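Local atomic coordinates of HTH-type transcriptional regulator mcbR (Escherichia coli UMEA 3718-1, PDB entry 4P9F), a protein that represses transcription of the mcbA gene by binding its promoter region, which prevents colanic acid overproduction and mucoidy and is important for biofilm formation. Residues A[84-95]-A[191-202]; A[156-167]-A[206-214]. All coordinates share one frame; numbering follows the deposited sequence.

Contact 1: residues A[84-95]-A[191-202]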
loop_
_atom_site.group_PDB
_atom_site.type_symbol
_atom_site.label_atom_id
_atom_site.label_comp_id
_atom_site.label_asym_id
_atom_site.label_seq_id
_atom_site.Cartn_x
_atom_site.Cartn_y
_atom_site.Cartn_z
ATOM N N TYR A 84 -1.736 -10.910 -2.627
ATOM C CA TYR A 84 -1.402 -12.023 -3.501
ATOM C C TYR A 84 -0.508 -11.538 -4.637
ATOM O O TYR A 84 0.603 -12.035 -4.800
ATOM C CB TYR A 84 -2.667 -12.669 -4.053
ATOM C CG TYR A 84 -2.422 -13.835 -4.990
ATOM C CD1 TYR A 84 -2.228 -15.128 -4.505
ATOM C CD2 TYR A 84 -2.390 -13.640 -6.361
ATOM C CE1 TYR A 84 -2.013 -16.200 -5.385
ATOM C CE2 TYR A 84 -2.182 -14.694 -7.240
ATOM C CZ TYR A 84 -1.996 -15.971 -6.750
ATOM O OH TYR A 84 -1.785 -17.000 -7.643
ATOM N N GLU A 85 -0.962 -10.526 -5.377
ATOM C CA GLU A 85 -0.165 -9.991 -6.479
ATOM C C GLU A 85 1.148 -9.394 -6.019
ATOM O O GLU A 85 2.176 -9.607 -6.657
ATOM C CB GLU A 85 -0.948 -8.946 -7.276
ATOM C CG GLU A 85 -2.226 -9.482 -7.862
ATOM C CD GLU A 85 -1.988 -10.580 -8.894
ATOM O OE1 GLU A 85 -0.913 -10.589 -9.535
ATOM O OE2 GLU A 85 -2.888 -11.427 -9.073
ATOM N N LEU A 86 1.123 -8.651 -4.913
ATOM C CA LEU A 86 2.326 -7.949 -4.473
ATOM C C LEU A 86 3.400 -8.899 -3.968
ATOM O O LEU A 86 4.584 -8.715 -4.266
ATOM C CB LEU A 86 1.981 -6.942 -3.378
ATOM C CG LEU A 86 1.010 -5.835 -3.820
ATOM C CD1 LEU A 86 0.783 -4.769 -2.725
ATOM C CD2 LEU A 86 1.461 -5.186 -5.144
ATOM N N GLU A 87 2.997 -9.914 -3.206
ATOM C CA GLU A 87 3.958 -10.842 -2.623
ATOM C C GLU A 87 4.572 -11.770 -3.691
ATOM O O GLU A 87 5.760 -12.072 -3.644
ATOM C CB GLU A 87 3.292 -11.653 -1.497
ATOM C CG GLU A 87 2.917 -10.768 -0.273
ATOM C CD GLU A 87 2.480 -11.574 0.954
ATOM O OE1 GLU A 87 3.143 -12.571 1.302
ATOM O OE2 GLU A 87 1.467 -11.214 1.559
ATOM N N LEU A 88 3.767 -12.175 -4.670
ATOM C CA LEU A 88 4.270 -12.970 -5.777
ATOM C C LEU A 88 5.237 -12.141 -6.625
ATOM O O LEU A 88 6.231 -12.654 -7.141
ATOM C CB LEU A 88 3.117 -13.492 -6.633
ATOM C CG LEU A 88 2.246 -14.570 -5.968
ATOM C CD1 LEU A 88 1.245 -15.158 -6.957
ATOM C CD2 LEU A 88 3.106 -15.650 -5.369
HETATM N N MSE A 89 4.940 -10.857 -6.772
HETATM C CA MSE A 89 5.841 -9.949 -7.481
HETATM C C MSE A 89 7.149 -9.793 -6.717
HETATM O O MSE A 89 8.239 -9.849 -7.304
HETATM C CB MSE A 89 5.191 -8.568 -7.677
HETATM C CG MSE A 89 6.066 -7.547 -8.405
HETATM SE SE MSE A 89 5.294 -5.719 -8.317
HETATM C CE MSE A 89 3.433 -6.192 -8.005
ATOM N N ALA A 90 7.034 -9.587 -5.408
ATOM C CA ALA A 90 8.206 -9.474 -4.561
ATOM C C ALA A 90 9.074 -10.732 -4.633
ATOM O O ALA A 90 10.290 -10.639 -4.790
ATOM C CB ALA A 90 7.798 -9.192 -3.098
ATOM N N VAL A 91 8.458 -11.905 -4.523
ATOM C CA VAL A 91 9.260 -13.136 -4.489
ATOM C C VAL A 91 9.972 -13.386 -5.826
ATOM O O VAL A 91 11.102 -13.853 -5.822
ATOM C CB VAL A 91 8.399 -14.382 -4.090
ATOM C CG1 VAL A 91 7.527 -14.876 -5.244
ATOM C CG2 VAL A 91 9.289 -15.497 -3.588
ATOM N N ALA A 92 9.344 -13.024 -6.950
ATOM C CA ALA A 92 9.948 -13.248 -8.262
ATOM C C ALA A 92 11.137 -12.329 -8.474
ATOM O O ALA A 92 12.136 -12.741 -9.043
ATOM C CB ALA A 92 8.920 -13.064 -9.391
ATOM N N LEU A 93 11.045 -11.096 -7.988
ATOM C CA LEU A 93 12.140 -10.153 -8.136
ATOM C C LEU A 93 13.296 -10.474 -7.197
ATOM O O LEU A 93 14.448 -10.161 -7.486
ATOM C CB LEU A 93 11.640 -8.736 -7.858
ATOM C CG LEU A 93 10.657 -8.201 -8.885
ATOM C CD1 LEU A 93 10.120 -6.842 -8.446
ATOM C CD2 LEU A 93 11.349 -8.125 -10.244
ATOM N N ALA A 94 12.996 -11.130 -6.086
ATOM C CA ALA A 94 14.016 -11.429 -5.097
ATOM C C ALA A 94 14.941 -12.556 -5.566
ATOM O O ALA A 94 16.110 -12.621 -5.170
ATOM C CB ALA A 94 13.374 -11.786 -3.761
ATOM N N VAL A 95 14.421 -13.433 -6.412
ATOM C CA VAL A 95 15.185 -14.598 -6.860
ATOM C C VAL A 95 16.555 -14.262 -7.461
ATOM O O VAL A 95 17.555 -14.872 -7.089
ATOM C CB VAL A 95 14.389 -15.412 -7.885
ATOM C CG1 VAL A 95 15.267 -16.509 -8.491
ATOM C CG2 VAL A 95 13.156 -15.996 -7.225
ATOM N N LYS A 191 11.845 -19.215 -10.781
ATOM C CA LYS A 191 10.898 -18.117 -10.579
ATOM C C LYS A 191 9.455 -18.591 -10.412
ATOM O O LYS A 191 8.749 -18.162 -9.497
ATOM C CB LYS A 191 10.963 -17.138 -11.758
ATOM C CG LYS A 191 11.435 -15.733 -11.422
ATOM C CD LYS A 191 12.819 -15.481 -12.012
ATOM C CE LYS A 191 13.274 -14.041 -11.844
ATOM N NZ LYS A 191 14.703 -13.855 -12.259
ATOM N N GLU A 192 9.008 -19.439 -11.328
ATOM C CA GLU A 192 7.638 -19.927 -11.304
ATOM C C GLU A 192 7.408 -20.914 -10.153
ATOM O O GLU A 192 6.324 -20.959 -9.569
ATOM C CB GLU A 192 7.287 -20.570 -12.647
ATOM C CG GLU A 192 5.796 -20.798 -12.857
ATOM C CD GLU A 192 5.389 -20.666 -14.317
ATOM O OE1 GLU A 192 6.280 -20.700 -15.190
ATOM O OE2 GLU A 192 4.178 -20.520 -14.590
ATOM N N GLY A 193 8.425 -21.707 -9.831
ATOM C CA GLY A 193 8.356 -22.587 -8.675
ATOM C C GLY A 193 8.220 -21.778 -7.385
ATOM O O GLY A 193 7.526 -22.186 -6.454
ATOM N N CYS A 194 8.908 -20.644 -7.313
ATOM C CA CYS A 194 8.813 -19.773 -6.136
ATOM C C CYS A 194 7.410 -19.209 -6.003
ATOM O O CYS A 194 6.843 -19.165 -4.910
ATOM C CB CYS A 194 9.830 -18.630 -6.207
ATOM S SG CYS A 194 11.551 -19.109 -5.976
ATOM N N ARG A 195 6.849 -18.770 -7.126
ATOM C CA ARG A 195 5.491 -18.231 -7.123
ATOM C C ARG A 195 4.475 -19.290 -6.722
ATOM O O ARG A 195 3.561 -19.027 -5.930
ATOM C CB ARG A 195 5.130 -17.632 -8.482
ATOM C CG ARG A 195 5.803 -16.282 -8.751
ATOM C CD ARG A 195 5.398 -15.722 -10.111
ATOM N NE ARG A 195 5.113 -14.290 -10.028
ATOM C CZ ARG A 195 3.894 -13.756 -10.082
ATOM N NH1 ARG A 195 2.826 -14.527 -10.246
ATOM N NH2 ARG A 195 3.748 -12.441 -9.985
ATOM N N HIS A 196 4.652 -20.491 -7.256
ATOM C CA HIS A 196 3.762 -21.593 -6.949
ATOM C C HIS A 196 3.814 -21.978 -5.453
ATOM O O HIS A 196 2.775 -22.134 -4.825
ATOM C CB HIS A 196 4.110 -22.802 -7.832
ATOM C CG HIS A 196 3.355 -24.047 -7.480
ATOM N ND1 HIS A 196 3.795 -24.940 -6.527
ATOM C CD2 HIS A 196 2.187 -24.546 -7.951
ATOM C CE1 HIS A 196 2.932 -25.937 -6.424
ATOM N NE2 HIS A 196 1.949 -25.719 -7.280
ATOM N N CYS A 197 5.015 -22.123 -4.886
ATOM C CA CYS A 197 5.156 -22.485 -3.473
ATOM C C CYS A 197 4.582 -21.395 -2.560
ATOM O O CYS A 197 3.881 -21.685 -1.592
ATOM C CB CYS A 197 6.632 -22.758 -3.120
ATOM S SG CYS A 197 7.253 -24.306 -3.891
ATOM N N LEU A 198 4.874 -20.142 -2.884
ATOM C CA LEU A 198 4.380 -19.043 -2.078
ATOM C C LEU A 198 2.852 -18.957 -2.177
ATOM O O LEU A 198 2.184 -18.709 -1.179
ATOM C CB LEU A 198 5.013 -17.723 -2.508
ATOM C CG LEU A 198 4.620 -16.511 -1.656
ATOM C CD1 LEU A 198 4.939 -16.760 -0.166
ATOM C CD2 LEU A 198 5.322 -15.236 -2.175
ATOM N N ALA A 199 2.300 -19.173 -3.367
ATOM C CA ALA A 199 0.847 -19.202 -3.517
ATOM C C ALA A 199 0.225 -20.316 -2.667
ATOM O O ALA A 199 -0.795 -20.111 -2.013
ATOM C CB ALA A 199 0.454 -19.381 -4.988
ATOM N N GLU A 200 0.863 -21.486 -2.664
ATOM C CA GLU A 200 0.402 -22.621 -1.865
ATOM C C GLU A 200 0.440 -22.280 -0.371
ATOM O O GLU A 200 -0.476 -22.622 0.385
ATOM C CB GLU A 200 1.267 -23.865 -2.151
ATOM C CG GLU A 200 1.023 -24.564 -3.509
ATOM C CD GLU A 200 -0.122 -25.575 -3.493
ATOM O OE1 GLU A 200 -0.053 -26.535 -2.698
ATOM O OE2 GLU A 200 -1.070 -25.442 -4.296
ATOM N N ILE A 201 1.510 -21.610 0.054
ATOM C CA ILE A 201 1.652 -21.185 1.453
ATOM C C ILE A 201 0.503 -20.275 1.848
ATOM O O ILE A 201 -0.128 -20.451 2.898
ATOM C CB ILE A 201 3.006 -20.466 1.690
ATOM C CG1 ILE A 201 4.154 -21.488 1.613
ATOM C CG2 ILE A 201 3.028 -19.749 3.054
ATOM C CD1 ILE A 201 5.522 -20.874 1.640
HETATM N N MSE A 202 0.226 -19.302 0.997
HETATM C CA MSE A 202 -0.822 -18.346 1.275
HETATM C C MSE A 202 -2.181 -19.023 1.285
HETATM O O MSE A 202 -2.976 -18.787 2.190
HETATM C CB MSE A 202 -0.786 -17.198 0.260
HETATM C CG MSE A 202 0.454 -16.282 0.419
HETATM SE SE MSE A 202 0.377 -14.661 -0.717
HETATM C CE MSE A 202 0.642 -15.447 -2.472
HETATM O O HOH W 1 2.022 -10.312 -9.354
#
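Leu-88 fits as a knob into the hole made by Arg-195, Leu-198, Ala-199 and Met-202, where helices 84-95 and 191-202 run nearly antiparallel, at 145° with axes 9.0 Å apart. Its CD2 carries most of the apolar contact, 3.8 Å from Met-202 CE and 3.9 Å from Leu-198 CD2. A bend at chi3 (-71°) brings the same selenomethionine methyl to Tyr-84 CD1 at 3.5 Å, and the two side chains cross at about a right angle. Farther along, Leu-198 CD2 rests on Val-91 CB (3.7 Å), and Val-95 CG2 touches Cys-194 SG.

Polar groups border this seam. The Arg-195 guanidinium lies flat over Leu-88, whose CB sits 3.5 Å from Arg-195 CZ, over the centre of one face. At the edge Arg-195 NH2 donates to a water (2.8 Å) that in turn donates to both O and OE1 of Glu-85. Lys-191 lays its aliphatic chain over the end of the seam, CE 3.3 Å from Ala-92 O. The buried carboxylate of Glu-87, beside the Met-202 selenium, is satisfied by Arg-83, Arg-133, Tyr-137 and Trp-153.

Apolar packing thus chiefly joins these FCD-domain helices, and the water bridge associates Glu-85 with Arg-195 without direct charge contact.

Contact 2: residues A[156-167]-A[206-214]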
loop_
_atom_site.group_PDB
_atom_site.type_symbol
_atom_site.label_atom_id
_atom_site.label_comp_id
_atom_site.label_asym_id
_atom_site.label_seq_id
_atom_site.Cartn_x
_atom_site.Cartn_y
_atom_site.Cartn_z
HETATM N N MSE A 156 -4.643 -6.875 7.775
HETATM C CA MSE A 156 -5.280 -8.168 8.007
HETATM C C MSE A 156 -4.995 -8.708 9.402
HETATM O O MSE A 156 -5.700 -9.607 9.869
HETATM C CB MSE A 156 -4.851 -9.192 6.965
HETATM C CG MSE A 156 -3.424 -9.635 7.049
HETATM SE SE MSE A 156 -3.057 -10.944 5.621
HETATM C CE MSE A 156 -4.043 -12.386 6.255
ATOM N N GLY A 157 -3.979 -8.144 10.056
ATOM C CA GLY A 157 -3.533 -8.576 11.366
ATOM C C GLY A 157 -4.562 -8.989 12.413
ATOM O O GLY A 157 -4.405 -10.043 13.024
ATOM N N PRO A 158 -5.589 -8.151 12.659
ATOM C CA PRO A 158 -6.595 -8.528 13.673
ATOM C C PRO A 158 -7.319 -9.835 13.318
ATOM O O PRO A 158 -7.792 -10.553 14.205
ATOM C CB PRO A 158 -7.569 -7.340 13.675
ATOM C CG PRO A 158 -6.742 -6.169 13.175
ATOM C CD PRO A 158 -5.808 -6.787 12.142
ATOM N N GLY A 159 -7.351 -10.161 12.032
ATOM C CA GLY A 159 -7.957 -11.403 11.592
ATOM C C GLY A 159 -7.173 -12.619 12.082
ATOM O O GLY A 159 -7.689 -13.733 12.059
ATOM N N LEU A 160 -5.942 -12.400 12.555
ATOM C CA LEU A 160 -5.070 -13.489 13.028
ATOM C C LEU A 160 -5.273 -13.792 14.518
ATOM O O LEU A 160 -4.781 -14.797 15.040
ATOM C CB LEU A 160 -3.587 -13.153 12.776
ATOM C CG LEU A 160 -2.999 -13.531 11.413
ATOM C CD1 LEU A 160 -3.599 -12.698 10.298
ATOM C CD2 LEU A 160 -1.481 -13.425 11.446
ATOM N N HIS A 161 -6.020 -12.931 15.199
ATOM C CA HIS A 161 -6.231 -13.101 16.634
ATOM C C HIS A 161 -6.918 -14.433 16.924
ATOM O O HIS A 161 -6.704 -15.037 17.974
ATOM C CB HIS A 161 -7.061 -11.953 17.186
ATOM C CG HIS A 161 -7.177 -11.957 18.677
ATOM N ND1 HIS A 161 -6.146 -11.571 19.505
ATOM C CD2 HIS A 161 -8.208 -12.294 19.489
ATOM C CE1 HIS A 161 -6.540 -11.658 20.763
ATOM N NE2 HIS A 161 -7.784 -12.096 20.780
ATOM N N TYR A 162 -7.716 -14.888 15.965
ATOM C CA TYR A 162 -8.412 -16.167 16.036
ATOM C C TYR A 162 -7.469 -17.358 16.241
ATOM O O TYR A 162 -7.808 -18.328 16.925
ATOM C CB TYR A 162 -9.215 -16.351 14.748
ATOM C CG TYR A 162 -9.727 -17.751 14.487
ATOM C CD1 TYR A 162 -10.855 -18.234 15.152
ATOM C CD2 TYR A 162 -9.102 -18.580 13.566
ATOM C CE1 TYR A 162 -11.339 -19.492 14.902
ATOM C CE2 TYR A 162 -9.582 -19.851 13.311
ATOM C CZ TYR A 162 -10.696 -20.303 13.984
ATOM O OH TYR A 162 -11.165 -21.567 13.731
ATOM N N LEU A 163 -6.270 -17.265 15.675
ATOM C CA LEU A 163 -5.282 -18.343 15.755
ATOM C C LEU A 163 -4.883 -18.725 17.182
ATOM O O LEU A 163 -4.690 -19.909 17.487
ATOM C CB LEU A 163 -4.020 -17.958 14.974
ATOM C CG LEU A 163 -4.234 -17.702 13.478
ATOM C CD1 LEU A 163 -2.941 -17.262 12.790
ATOM C CD2 LEU A 163 -4.810 -18.947 12.819
ATOM N N TYR A 164 -4.769 -17.731 18.056
ATOM C CA TYR A 164 -4.300 -17.993 19.401
ATOM C C TYR A 164 -5.323 -18.778 20.200
ATOM O O TYR A 164 -4.965 -19.657 20.979
ATOM C CB TYR A 164 -3.964 -16.677 20.113
ATOM C CG TYR A 164 -2.783 -15.964 19.497
ATOM C CD1 TYR A 164 -1.487 -16.324 19.835
ATOM C CD2 TYR A 164 -2.963 -14.941 18.570
ATOM C CE1 TYR A 164 -0.409 -15.697 19.282
ATOM C CE2 TYR A 164 -1.875 -14.292 18.000
ATOM C CZ TYR A 164 -0.597 -14.681 18.364
ATOM O OH TYR A 164 0.509 -14.061 17.832
ATOM N N GLU A 165 -6.594 -18.522 19.932
ATOM C CA GLU A 165 -7.662 -19.094 20.734
ATOM C C GLU A 165 -8.087 -20.461 20.222
ATOM O O GLU A 165 -8.381 -21.364 21.009
ATOM C CB GLU A 165 -8.868 -18.150 20.763
ATOM N N ALA A 166 -8.078 -20.637 18.907
ATOM C CA ALA A 166 -8.745 -21.797 18.340
ATOM C C ALA A 166 -7.849 -22.814 17.646
ATOM O O ALA A 166 -8.237 -23.971 17.500
ATOM C CB ALA A 166 -9.800 -21.321 17.348
ATOM N N ILE A 167 -6.658 -22.410 17.231
ATOM C CA ILE A 167 -5.829 -23.307 16.428
ATOM C C ILE A 167 -4.759 -24.005 17.248
ATOM O O ILE A 167 -3.965 -23.354 17.931
ATOM C CB ILE A 167 -5.166 -22.564 15.260
ATOM C CG1 ILE A 167 -6.233 -21.902 14.392
ATOM C CG2 ILE A 167 -4.298 -23.513 14.445
ATOM C CD1 ILE A 167 -7.277 -22.849 13.868
ATOM N N ILE A 206 -4.494 -18.953 4.651
ATOM C CA ILE A 206 -5.779 -18.270 4.530
ATOM C C ILE A 206 -6.942 -19.202 4.874
ATOM O O ILE A 206 -7.901 -18.799 5.544
ATOM C CB ILE A 206 -5.958 -17.710 3.086
ATOM C CG1 ILE A 206 -5.047 -16.493 2.858
ATOM C CG2 ILE A 206 -7.396 -17.301 2.792
ATOM C CD1 ILE A 206 -4.937 -16.102 1.380
ATOM N N ALA A 207 -6.845 -20.451 4.428
ATOM C CA ALA A 207 -7.874 -21.443 4.687
ATOM C C ALA A 207 -8.106 -21.599 6.190
ATOM O O ALA A 207 -9.238 -21.766 6.653
ATOM C CB ALA A 207 -7.482 -22.782 4.060
ATOM N N ILE A 208 -7.023 -21.533 6.951
ATOM C CA ILE A 208 -7.103 -21.574 8.401
ATOM C C ILE A 208 -7.819 -20.343 8.956
ATOM O O ILE A 208 -8.650 -20.455 9.863
ATOM C CB ILE A 208 -5.700 -21.676 9.022
ATOM C CG1 ILE A 208 -4.983 -22.911 8.486
ATOM C CG2 ILE A 208 -5.781 -21.732 10.550
ATOM C CD1 ILE A 208 -3.559 -23.012 8.942
ATOM N N LEU A 209 -7.500 -19.172 8.411
ATOM C CA LEU A 209 -8.103 -17.943 8.912
ATOM C C LEU A 209 -9.604 -17.908 8.684
ATOM O O LEU A 209 -10.331 -17.370 9.511
ATOM C CB LEU A 209 -7.476 -16.706 8.259
ATOM C CG LEU A 209 -6.005 -16.441 8.554
ATOM C CD1 LEU A 209 -5.595 -15.103 7.970
ATOM C CD2 LEU A 209 -5.754 -16.482 10.070
ATOM N N TYR A 210 -10.068 -18.486 7.578
ATOM C CA TYR A 210 -11.489 -18.400 7.236
ATOM C C TYR A 210 -12.358 -19.207 8.182
ATOM O O TYR A 210 -13.560 -18.973 8.252
ATOM C CB TYR A 210 -11.742 -18.862 5.802
ATOM C CG TYR A 210 -11.510 -17.787 4.780
ATOM C CD1 TYR A 210 -10.453 -16.912 4.916
ATOM C CD2 TYR A 210 -12.330 -17.659 3.662
ATOM C CE1 TYR A 210 -10.214 -15.933 3.987
ATOM C CE2 TYR A 210 -12.095 -16.671 2.716
ATOM C CZ TYR A 210 -11.025 -15.812 2.894
ATOM O OH TYR A 210 -10.731 -14.814 1.992
ATOM N N GLN A 211 -11.755 -20.115 8.944
ATOM C CA GLN A 211 -12.543 -20.931 9.865
ATOM C C GLN A 211 -13.242 -20.051 10.916
ATOM O O GLN A 211 -14.215 -20.472 11.524
ATOM C CB GLN A 211 -11.657 -21.958 10.574
ATOM C CG GLN A 211 -10.943 -22.967 9.675
ATOM C CD GLN A 211 -9.972 -23.861 10.464
ATOM O OE1 GLN A 211 -9.854 -23.749 11.691
ATOM N NE2 GLN A 211 -9.263 -24.732 9.758
ATOM N N GLN A 212 -12.764 -18.824 11.108
ATOM C CA GLN A 212 -13.297 -17.984 12.183
ATOM C C GLN A 212 -14.662 -17.385 11.858
ATOM O O GLN A 212 -15.369 -16.945 12.763
ATOM C CB GLN A 212 -12.329 -16.847 12.518
ATOM C CG GLN A 212 -12.265 -15.708 11.497
ATOM C CD GLN A 212 -11.091 -14.780 11.747
ATOM O OE1 GLN A 212 -11.149 -13.890 12.600
ATOM N NE2 GLN A 212 -10.010 -14.987 11.000
ATOM N N TYR A 213 -15.048 -17.417 10.582
ATOM C CA TYR A 213 -16.306 -16.818 10.146
ATOM C C TYR A 213 -17.463 -17.832 10.082
ATOM O O TYR A 213 -18.605 -17.460 9.801
ATOM C CB TYR A 213 -16.129 -16.143 8.772
ATOM C CG TYR A 213 -15.019 -15.124 8.740
ATOM C CD1 TYR A 213 -15.129 -13.923 9.441
ATOM C CD2 TYR A 213 -13.873 -15.336 7.982
ATOM C CE1 TYR A 213 -14.105 -12.974 9.416
ATOM C CE2 TYR A 213 -12.852 -14.390 7.943
ATOM C CZ TYR A 213 -12.971 -13.218 8.660
ATOM O OH TYR A 213 -11.958 -12.292 8.633
ATOM N N ASN A 214 -17.164 -19.099 10.354
ATOM C CA ASN A 214 -18.182 -20.147 10.396
ATOM C C ASN A 214 -19.231 -19.890 11.469
ATOM O O ASN A 214 -18.903 -19.411 12.553
ATOM C CB ASN A 214 -17.530 -21.513 10.634
ATOM C CG ASN A 214 -16.826 -22.045 9.399
ATOM O OD1 ASN A 214 -17.192 -21.711 8.275
ATOM N ND2 ASN A 214 -15.809 -22.878 9.604
HETATM O O HOH W 2 -9.445 -12.789 14.503
#
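Gln-212 reaches across to Gly-159, its NE2 donating to Gly-159 O at 2.8 Å, in the carbonyl plane and on a lone pair, with an N-H...O angle of 155°. The same nitrogen donates to Leu-209 O in its own segment (2.8 Å), so two carbonyls, one from each segment, fix the rotation of the amide. Its other end is held too: OE1 accepts from a water that also donates to Pro-158 O and weakly accepts from Tyr-162 N. A weak bond, 3.3 Å, runs from Tyr-162 OH to Gln-211 OE1, the ring and that amide nearly perpendicular.

The Tyr-162 ring lies against the chain of Gln-212 in a CH-pi contact, Gln-212 CB 3.5 Å from the ring centroid and 20° off its normal. The backbone puts CB over the ring; chi1 of 74°, with CG between the backbone N and the carbonyl carbon, sends the rest of the chain on to Gly-159. Here the C-terminal turn of helix 191-210, followed by a short 3-10 segment, meets the end of helix 143-156 and the chain after it, including the short helix 161-166, in the helical FCD domain of this GntR-family regulator.

Beyond the polar groups, Leu-209 divides its methyls: CD1 meets Met-156 CE (3.6 Å) and Leu-160 CD1, and CD2 meets Leu-163 CD2. Ile-208 CG2 fills in between Leu-163 CD2 (3.7 Å) and Ile-167 CD1.

Helix 191-210 serves both contacts: its first three turns meet helix 73-95 in contact 1, and its C-terminal end, with the chain's last residues, meets 156-167 in contact 2. The centres lie about 23 Å apart, and the segments alternate along the sequence, in the order 84-95, 156-167, 191-202, 206-214. One long helix therefore ties two regions of the helical FCD bundle that are distant in sequence. Its partners differ at its two ends: helix 73-95 in contact 1 packs on the second subunit through Glu-85, Leu-86 and Met-89, whereas 156-167 in contact 2 faces the N-terminal part of the same chain, where Tyr-164 and His-161 hydrogen-bond to the carbonyls of Ile-20 and Gly-21.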